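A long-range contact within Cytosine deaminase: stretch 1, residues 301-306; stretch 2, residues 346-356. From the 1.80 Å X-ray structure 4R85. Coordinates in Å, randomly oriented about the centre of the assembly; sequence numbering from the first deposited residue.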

# COMPACT_ATOMS: atom_id res chain seq x y z
N ILE A 301 -13.96 -19.03 -7.74
CA ILE A 301 -15.01 -18.02 -7.60
C ILE A 301 -14.40 -16.69 -8.03
O ILE A 301 -13.27 -16.37 -7.67
CB ILE A 301 -15.51 -17.98 -6.15
CG1 ILE A 301 -16.28 -19.28 -5.84
CG2 ILE A 301 -16.38 -16.74 -5.86
CD1 ILE A 301 -16.54 -19.50 -4.36
N ASN A 302 -15.12 -15.92 -8.84
CA ASN A 302 -14.60 -14.66 -9.34
C ASN A 302 -14.55 -13.59 -8.25
O ASN A 302 -15.58 -13.25 -7.67
CB ASN A 302 -15.45 -14.14 -10.49
CG ASN A 302 -14.78 -12.98 -11.21
OD1 ASN A 302 -13.63 -13.08 -11.61
ND2 ASN A 302 -15.50 -11.88 -11.36
N VAL A 303 -13.36 -13.05 -8.00
CA VAL A 303 -13.20 -11.99 -6.99
C VAL A 303 -12.29 -10.90 -7.57
O VAL A 303 -11.44 -11.17 -8.42
CB VAL A 303 -12.64 -12.56 -5.65
CG1 VAL A 303 -11.28 -13.22 -5.86
CG2 VAL A 303 -12.57 -11.49 -4.55
N CYS A 304 -12.50 -9.65 -7.16
CA CYS A 304 -11.65 -8.57 -7.65
C CYS A 304 -11.49 -7.47 -6.60
O CYS A 304 -12.13 -7.52 -5.56
CB CYS A 304 -12.21 -8.02 -8.96
SG CYS A 304 -13.84 -7.30 -8.78
N PHE A 305 -10.63 -6.49 -6.89
CA PHE A 305 -10.34 -5.41 -5.93
C PHE A 305 -10.88 -4.07 -6.40
O PHE A 305 -10.96 -3.81 -7.61
CB PHE A 305 -8.83 -5.26 -5.73
CG PHE A 305 -8.19 -6.40 -5.00
CD1 PHE A 305 -8.67 -6.80 -3.76
CD2 PHE A 305 -7.09 -7.06 -5.54
CE1 PHE A 305 -8.08 -7.85 -3.07
CE2 PHE A 305 -6.48 -8.11 -4.85
CZ PHE A 305 -6.98 -8.51 -3.62
N ALA A 306 -11.23 -3.21 -5.45
CA ALA A 306 -11.79 -1.91 -5.78
C ALA A 306 -11.34 -0.84 -4.78
O ALA A 306 -10.97 -1.16 -3.66
CB ALA A 306 -13.31 -1.98 -5.82
N ASP A 346 -5.22 -9.93 -13.03
CA ASP A 346 -6.59 -10.45 -13.11
C ASP A 346 -7.55 -9.69 -12.19
O ASP A 346 -8.71 -9.45 -12.54
CB ASP A 346 -6.65 -11.92 -12.67
CG ASP A 346 -6.05 -12.89 -13.68
OD1 ASP A 346 -5.73 -12.49 -14.83
OD2 ASP A 346 -5.91 -14.07 -13.31
N PHE A 347 -7.09 -9.35 -11.00
CA PHE A 347 -7.96 -8.81 -9.95
C PHE A 347 -8.39 -7.36 -10.17
O PHE A 347 -9.27 -6.86 -9.46
CB PHE A 347 -7.32 -8.99 -8.57
CG PHE A 347 -7.05 -10.43 -8.24
CD1 PHE A 347 -8.10 -11.31 -8.00
CD2 PHE A 347 -5.75 -10.91 -8.21
CE1 PHE A 347 -7.86 -12.64 -7.72
CE2 PHE A 347 -5.50 -12.25 -7.93
CZ PHE A 347 -6.55 -13.11 -7.69
N VAL A 348 -7.77 -6.70 -11.14
CA VAL A 348 -8.12 -5.31 -11.45
C VAL A 348 -8.41 -5.10 -12.93
O VAL A 348 -8.56 -3.96 -13.38
CB VAL A 348 -7.04 -4.34 -10.99
CG1 VAL A 348 -6.89 -4.42 -9.47
CG2 VAL A 348 -5.74 -4.64 -11.70
N THR A 349 -8.47 -6.19 -13.69
CA THR A 349 -8.88 -6.14 -15.09
C THR A 349 -9.97 -7.19 -15.39
O THR A 349 -11.16 -6.92 -15.23
CB THR A 349 -7.67 -6.29 -16.08
OG1 THR A 349 -6.98 -7.53 -15.85
CG2 THR A 349 -6.69 -5.11 -15.94
N ASP A 350 -9.54 -8.37 -15.84
CA ASP A 350 -10.46 -9.44 -16.25
C ASP A 350 -11.56 -9.77 -15.25
O ASP A 350 -12.73 -9.88 -15.63
CB ASP A 350 -9.69 -10.73 -16.56
CG ASP A 350 -8.67 -10.57 -17.68
OD1 ASP A 350 -8.71 -9.55 -18.40
OD2 ASP A 350 -7.84 -11.49 -17.85
N ASN A 351 -11.20 -9.96 -13.98
CA ASN A 351 -12.18 -10.41 -13.00
C ASN A 351 -13.20 -9.31 -12.73
O ASN A 351 -14.38 -9.56 -12.54
CB ASN A 351 -11.49 -10.79 -11.69
CG ASN A 351 -10.63 -12.03 -11.83
OD1 ASN A 351 -10.39 -12.53 -12.93
ND2 ASN A 351 -10.17 -12.55 -10.69
N SER A 352 -12.71 -8.08 -12.70
CA SER A 352 -13.57 -6.91 -12.51
C SER A 352 -14.52 -6.72 -13.70
O SER A 352 -15.70 -6.40 -13.51
CB SER A 352 -12.71 -5.67 -12.31
OG SER A 352 -11.85 -5.84 -11.19
N ALA A 353 -14.03 -6.93 -14.91
CA ALA A 353 -14.89 -6.85 -16.09
C ALA A 353 -16.00 -7.91 -16.04
O ALA A 353 -17.11 -7.67 -16.49
CB ALA A 353 -14.08 -6.99 -17.37
N ARG A 354 -15.68 -9.08 -15.49
CA ARG A 354 -16.68 -10.13 -15.35
C ARG A 354 -17.76 -9.74 -14.35
O ARG A 354 -18.94 -10.02 -14.55
CB ARG A 354 -16.01 -11.43 -14.92
CG ARG A 354 -16.96 -12.60 -14.78
CD ARG A 354 -16.18 -13.90 -14.55
NE ARG A 354 -17.03 -14.97 -14.05
CZ ARG A 354 -16.59 -16.14 -13.58
NH1 ARG A 354 -15.29 -16.39 -13.54
NH2 ARG A 354 -17.45 -17.04 -13.14
N ALA A 355 -17.35 -9.10 -13.26
CA ALA A 355 -18.29 -8.64 -12.23
C ALA A 355 -19.26 -7.61 -12.83
O ALA A 355 -20.44 -7.57 -12.49
CB ALA A 355 -17.54 -8.05 -11.05
N LEU A 356 -18.74 -6.80 -13.74
CA LEU A 356 -19.55 -5.77 -14.38
C LEU A 356 -20.29 -6.30 -15.61
O LEU A 356 -20.98 -5.55 -16.29
CB LEU A 356 -18.70 -4.54 -14.74
CG LEU A 356 -18.68 -3.43 -13.67
CD1 LEU A 356 -18.27 -3.95 -12.30
CD2 LEU A 356 -17.78 -2.27 -14.07
O HOH W 1 -10.62 -3.73 -10.32

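Three direct hydrogen bonds tie Asn 302 and residues 303-305 to the segment that runs from Phe 347 into the helix 350-355. One joins backbone to backbone: Phe 305 N donates to Phe 347 O at 2.9 Å, nearly straight at 169°. No backbone bond within its own stretch uses Phe 347 O; Phe 305 N satisfies it from the strand.

The other two bonds depend on asparagine, whose carboxamide can reach a backbone group as a peptide would. Asn 351, its CA-to-CB bond directed toward the strand, donates from ND2 to Val 303 O at 2.9 Å. Asn 302 answers in the reverse direction, its ND2 donating to Asn 351 O at 2.8 Å and 176°. That carbonyl also accepts the helical bond from Ala 355 N, 3.1 Å from Asn 351 O, and so serves two donors; Asn 302 ND2 in turn has a further hydrogen-bond partner elsewhere in the structure.

A water completes the polar set. It donates to Phe 305 O at 2.7 Å from its oxygen and accepts from Ser 352 OG at 2.6 Å. Phe 305 O and Ser 352 OG are 4.2 Å apart, too far for a direct bond, and the serine hydroxyl serves as donor to the water, which spans the gap.

Around these bonds the packing is close. Phe 347 CE1 lies 3.9 Å from Val 303 CG1, while Phe 347 CB meets Phe 305 CD2 at 3.6 Å; the two aromatic rings sit obliquely, their planes at 52°. Cys 304 CB comes within 3.1 Å of Ser 352 OG, a close approach for two small side chains; Cys 304 SG makes a looser apolar contact with Ala 355 CB at 4.4 Å. At the exposed side, the extended Arg 354 lays one face of its guanidinium over Asn 302 CB, a packing contact, with no hydrogen bond between the two side chains.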